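Local coordinates for calcium-dependent protein kinase, putative (Plasmodium falciparum, PDB 3MSE) that probably phosphorylates serine and threonine residues of target proteins in response to calcium, which this C-terminal EF-hand part binds, at residues A[109-112]-A[113-116]; A[167-170]-A[171-174]. All coordinates share one frame; numbering follows the deposited sequence.

Interaction 1. Residues A[109-112]-A[113-116]; sequences FLKA and AFNK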
loop_
_atom_site.group_PDB
_atom_site.type_symbol
_atom_site.label_atom_id
_atom_site.label_comp_id
_atom_site.label_asym_id
_atom_site.label_seq_id
_atom_site.Cartn_x
_atom_site.Cartn_y
_atom_site.Cartn_z
ATOM N N PHE A 109 7.185 -2.004 -1.272
ATOM C CA PHE A 109 6.902 -3.261 -0.556
ATOM C C PHE A 109 8.027 -4.276 -0.641
ATOM O O PHE A 109 8.343 -4.946 0.344
ATOM C CB PHE A 109 5.638 -3.907 -1.099
ATOM C CG PHE A 109 4.387 -3.217 -0.680
ATOM C CD1 PHE A 109 3.852 -2.192 -1.458
ATOM C CD2 PHE A 109 3.737 -3.593 0.492
ATOM C CE1 PHE A 109 2.675 -1.550 -1.078
ATOM C CE2 PHE A 109 2.571 -2.963 0.884
ATOM C CZ PHE A 109 2.032 -1.936 0.096
ATOM N N LEU A 110 8.614 -4.393 -1.825
ATOM C CA LEU A 110 9.668 -5.358 -2.060
ATOM C C LEU A 110 10.967 -4.933 -1.388
ATOM O O LEU A 110 11.708 -5.777 -0.877
ATOM C CB LEU A 110 9.871 -5.596 -3.557
ATOM C CG LEU A 110 8.882 -6.530 -4.270
ATOM C CD1 LEU A 110 9.176 -6.574 -5.757
ATOM C CD2 LEU A 110 8.907 -7.956 -3.682
ATOM N N LYS A 111 11.229 -3.626 -1.370
ATOM C CA LYS A 111 12.445 -3.109 -0.757
ATOM C C LYS A 111 12.419 -3.358 0.738
ATOM O O LYS A 111 13.407 -3.810 1.299
ATOM C CB LYS A 111 12.645 -1.613 -1.052
ATOM C CG LYS A 111 14.045 -1.250 -1.576
ATOM C CD LYS A 111 15.163 -1.761 -0.678
ATOM C CE LYS A 111 16.536 -1.363 -1.201
ATOM N NZ LYS A 111 17.581 -1.681 -0.176
ATOM N N ALA A 112 11.276 -3.075 1.361
ATOM C CA ALA A 112 11.089 -3.270 2.798
ATOM C C ALA A 112 11.192 -4.737 3.210
ATOM O O ALA A 112 11.747 -5.045 4.271
ATOM C CB ALA A 112 9.759 -2.679 3.253
ATOM N N ALA A 113 10.660 -5.636 2.376
ATOM C CA ALA A 113 10.777 -7.069 2.624
ATOM C C ALA A 113 12.237 -7.518 2.546
ATOM O O ALA A 113 12.723 -8.229 3.425
ATOM C CB ALA A 113 9.908 -7.861 1.638
ATOM N N PHE A 114 12.920 -7.097 1.483
ATOM C CA PHE A 114 14.339 -7.365 1.301
ATOM C C PHE A 114 15.156 -6.903 2.514
ATOM O O PHE A 114 16.009 -7.637 3.003
ATOM C CB PHE A 114 14.840 -6.672 0.029
ATOM C CG PHE A 114 16.289 -6.909 -0.260
ATOM C CD1 PHE A 114 16.680 -7.960 -1.082
ATOM C CD2 PHE A 114 17.268 -6.076 0.284
ATOM C CE1 PHE A 114 18.019 -8.196 -1.350
ATOM C CE2 PHE A 114 18.628 -6.297 0.014
ATOM C CZ PHE A 114 19.001 -7.359 -0.802
ATOM N N ASN A 115 14.889 -5.686 2.988
ATOM C CA ASN A 115 15.619 -5.123 4.129
ATOM C C ASN A 115 15.413 -5.920 5.394
ATOM O O ASN A 115 16.356 -6.119 6.149
ATOM C CB ASN A 115 15.258 -3.652 4.359
ATOM C CG ASN A 115 15.944 -2.724 3.365
ATOM O OD1 ASN A 115 16.977 -3.068 2.790
ATOM N ND2 ASN A 115 15.369 -1.557 3.151
ATOM N N LYS A 116 14.190 -6.395 5.620
ATOM C CA LYS A 116 13.924 -7.268 6.765
ATOM C C LYS A 116 14.701 -8.575 6.692
ATOM O O LYS A 116 15.157 -9.078 7.713
ATOM C CB LYS A 116 12.434 -7.539 6.929
ATOM C CG LYS A 116 11.694 -6.370 7.547
ATOM C CD LYS A 116 10.301 -6.750 8.002
ATOM C CE LYS A 116 9.669 -5.603 8.800
ATOM N NZ LYS A 116 9.704 -4.302 8.050
#
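The helix 109-117, which enters the second calcium-binding EF-hand, brings together Lys-111 and Asn-115, four residues apart along it. The lysine leaves the helix pointing away from the next turn, but a bend at chi2 (-53°) swings the end of its chain back, so that it crosses Asn-115 at a slant. NZ then gives a weak hydrogen bond to OD1 of Asn-115 at 3.3 Å, while CD of Lys-111 passes 3.8 Å from ND2 of Asn-115. A long, flexible cation suits this partly exposed edge, and the neutral amide offers it a carbonyl oxygen.

Beneath the side chains runs the regular i to i+4 ladder. Phe-114 N donates to Leu-110 O at 3.0 Å and nearly straight (168°), and Asn-115 N to Lys-111 O at 2.9 Å. Phe-114 turns its CG anti to the backbone N (chi1 -179°), which carries the ring off the helix toward Phe-172, whose ring it meets edge-to-face. Large apolar Leu-110 faces the same helix, 169-177, whereas the small methyl of Ala-113 rests on Ile-26 of helix 18-48. Phe-109 packs on that long helix too, and on Ile-105 of the second subunit. The pattern of buried aromatic and aliphatic residues with polar ones on the outer edge is that of the entering helix of an EF-hand, with Phe-114 one turn ahead of the calcium ligand Asp-118.

Interaction 2. Residues A[167-170]-A[171-174]; sequences ISFQ and EFKD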
loop_
_atom_site.group_PDB
_atom_site.type_symbol
_atom_site.label_atom_id
_atom_site.label_comp_id
_atom_site.label_asym_id
_atom_site.label_seq_id
_atom_site.Cartn_x
_atom_site.Cartn_y
_atom_site.Cartn_z
ATOM N N ILE A 167 22.067 -12.687 -3.086
ATOM C CA ILE A 167 21.007 -12.066 -3.870
ATOM C C ILE A 167 20.970 -10.559 -3.620
ATOM O O ILE A 167 20.774 -10.112 -2.486
ATOM C CB ILE A 167 19.621 -12.711 -3.548
ATOM C CG1 ILE A 167 19.624 -14.212 -3.876
ATOM C CG2 ILE A 167 18.498 -11.997 -4.282
ATOM C CD1 ILE A 167 18.438 -14.994 -3.290
ATOM N N SER A 168 21.166 -9.784 -4.684
ATOM C CA SER A 168 21.033 -8.328 -4.632
ATOM C C SER A 168 19.554 -7.966 -4.624
ATOM O O SER A 168 18.709 -8.816 -4.901
ATOM C CB SER A 168 21.693 -7.693 -5.859
ATOM O OG SER A 168 20.884 -7.879 -7.015
ATOM N N PHE A 169 19.236 -6.703 -4.340
ATOM C CA PHE A 169 17.852 -6.277 -4.369
ATOM C C PHE A 169 17.248 -6.450 -5.751
ATOM O O PHE A 169 16.075 -6.802 -5.874
ATOM C CB PHE A 169 17.651 -4.837 -3.891
ATOM C CG PHE A 169 16.235 -4.361 -4.058
ATOM C CD1 PHE A 169 15.925 -3.360 -4.973
ATOM C CD2 PHE A 169 15.196 -4.977 -3.357
ATOM C CE1 PHE A 169 14.612 -2.944 -5.158
ATOM C CE2 PHE A 169 13.878 -4.577 -3.539
ATOM C CZ PHE A 169 13.584 -3.552 -4.438
ATOM N N GLN A 170 18.054 -6.199 -6.781
ATOM C CA GLN A 170 17.590 -6.273 -8.164
ATOM C C GLN A 170 17.222 -7.705 -8.552
ATOM O O GLN A 170 16.177 -7.931 -9.155
ATOM C CB GLN A 170 18.632 -5.677 -9.130
ATOM C CG GLN A 170 18.048 -5.183 -10.460
ATOM C CD GLN A 170 17.026 -4.063 -10.283
ATOM O OE1 GLN A 170 15.935 -4.119 -10.846
ATOM N NE2 GLN A 170 17.369 -3.051 -9.487
ATOM N N GLU A 171 18.078 -8.658 -8.192
ATOM C CA GLU A 171 17.820 -10.083 -8.437
ATOM C C GLU A 171 16.642 -10.595 -7.601
ATOM O O GLU A 171 15.874 -11.448 -8.051
ATOM C CB GLU A 171 19.052 -10.916 -8.117
ATOM C CG GLU A 171 20.306 -10.522 -8.877
ATOM C CD GLU A 171 21.536 -11.259 -8.371
ATOM O OE1 GLU A 171 22.427 -11.575 -9.191
ATOM O OE2 GLU A 171 21.608 -11.533 -7.152
ATOM N N PHE A 172 16.521 -10.062 -6.384
ATOM C CA PHE A 172 15.400 -10.363 -5.501
ATOM C C PHE A 172 14.113 -9.869 -6.148
ATOM O O PHE A 172 13.154 -10.629 -6.303
ATOM C CB PHE A 172 15.605 -9.691 -4.140
ATOM C CG PHE A 172 14.419 -9.785 -3.227
ATOM C CD1 PHE A 172 13.584 -8.694 -3.043
ATOM C CD2 PHE A 172 14.135 -10.973 -2.544
ATOM C CE1 PHE A 172 12.478 -8.774 -2.187
ATOM C CE2 PHE A 172 13.035 -11.068 -1.687
ATOM C CZ PHE A 172 12.205 -9.972 -1.509
ATOM N N LYS A 173 14.118 -8.595 -6.538
ATOM C CA LYS A 173 12.976 -7.942 -7.165
ATOM C C LYS A 173 12.572 -8.648 -8.449
ATOM O O LYS A 173 11.390 -8.876 -8.693
ATOM C CB LYS A 173 13.301 -6.474 -7.462
ATOM C CG LYS A 173 12.121 -5.661 -7.989
ATOM C CD LYS A 173 12.548 -4.731 -9.112
ATOM C CE LYS A 173 13.021 -3.367 -8.614
ATOM N NZ LYS A 173 11.961 -2.317 -8.759
ATOM N N ASP A 174 13.563 -8.987 -9.266
ATOM C CA ASP A 174 13.317 -9.654 -10.539
ATOM C C ASP A 174 12.687 -11.021 -10.326
ATOM O O ASP A 174 11.761 -11.387 -11.051
ATOM C CB ASP A 174 14.609 -9.792 -11.353
ATOM C CG ASP A 174 15.089 -8.459 -11.943
ATOM O OD1 ASP A 174 14.332 -7.461 -11.930
ATOM O OD2 ASP A 174 16.247 -8.417 -12.417
#
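On one face of the Phe-169 ring lies CB of Lys-173, 4.2 Å above the plane and displaced toward the rim, while the ring of Phe-172 comes up obliquely, its CD1 4.1 Å from CD2 of Phe-169. Both rings belong to the first turn of helix 169-177, which opens with a capping box formed by Ser-168 and Glu-171. Lys-173 continues past the ring with its bent chain, placing CE 3.8 Å from CE1 of Phe-169; its methylenes suit an aromatic neighbour. Lys-111 of helix 109-117 adds a cation-pi contact to Phe-169.

Phe-172 is the buried member of the pair. CG2 of Ile-167 packs 3.7 Å from its CB, and the branched side chain of Ile-167 also touches Phe-147 and Phe-148 of helix 141-152. Gln-170 and Lys-173, an amide and an ammonium, run side by side, with OE1 of Gln-170 3.7 Å from CE of Lys-173.

Serine suits the N-cap because its short hydroxyl can turn back to a first-turn N-H, which has no i-4 carbonyl within the helix. With chi1 at 75°, OG of Ser-168 sits between the backbone N and the carbonyl carbon and accepts from Glu-171 N at 3.1 Å. The extended glutamate completes the capping box: its OE2 accepts from Ser-168 N at 3.1 Å on the anti side, 35° out of the carboxylate plane.

In the fold
Interaction 1 comes first along the chain, on helix 109-117, and interaction 2 follows at the start of helix 169-177; their centres lie 11 Å apart. The two helices pack directly: CE1 of Phe-172 comes 3.4 Å from O of Leu-110, and CE1 of Phe-114 lies 3.5 Å from O of Ile-167. Between them in sequence come the second calcium loop and helices 127-133 and 141-152. Interaction 1 thus lies on the helix leading into that loop, while the backbone of Ile-167 is hydrogen-bonded to Ile-125 within it. Residues distant in sequence therefore pack beside one calcium site, in the EF-hand lobe at one end of the long helix 18-48.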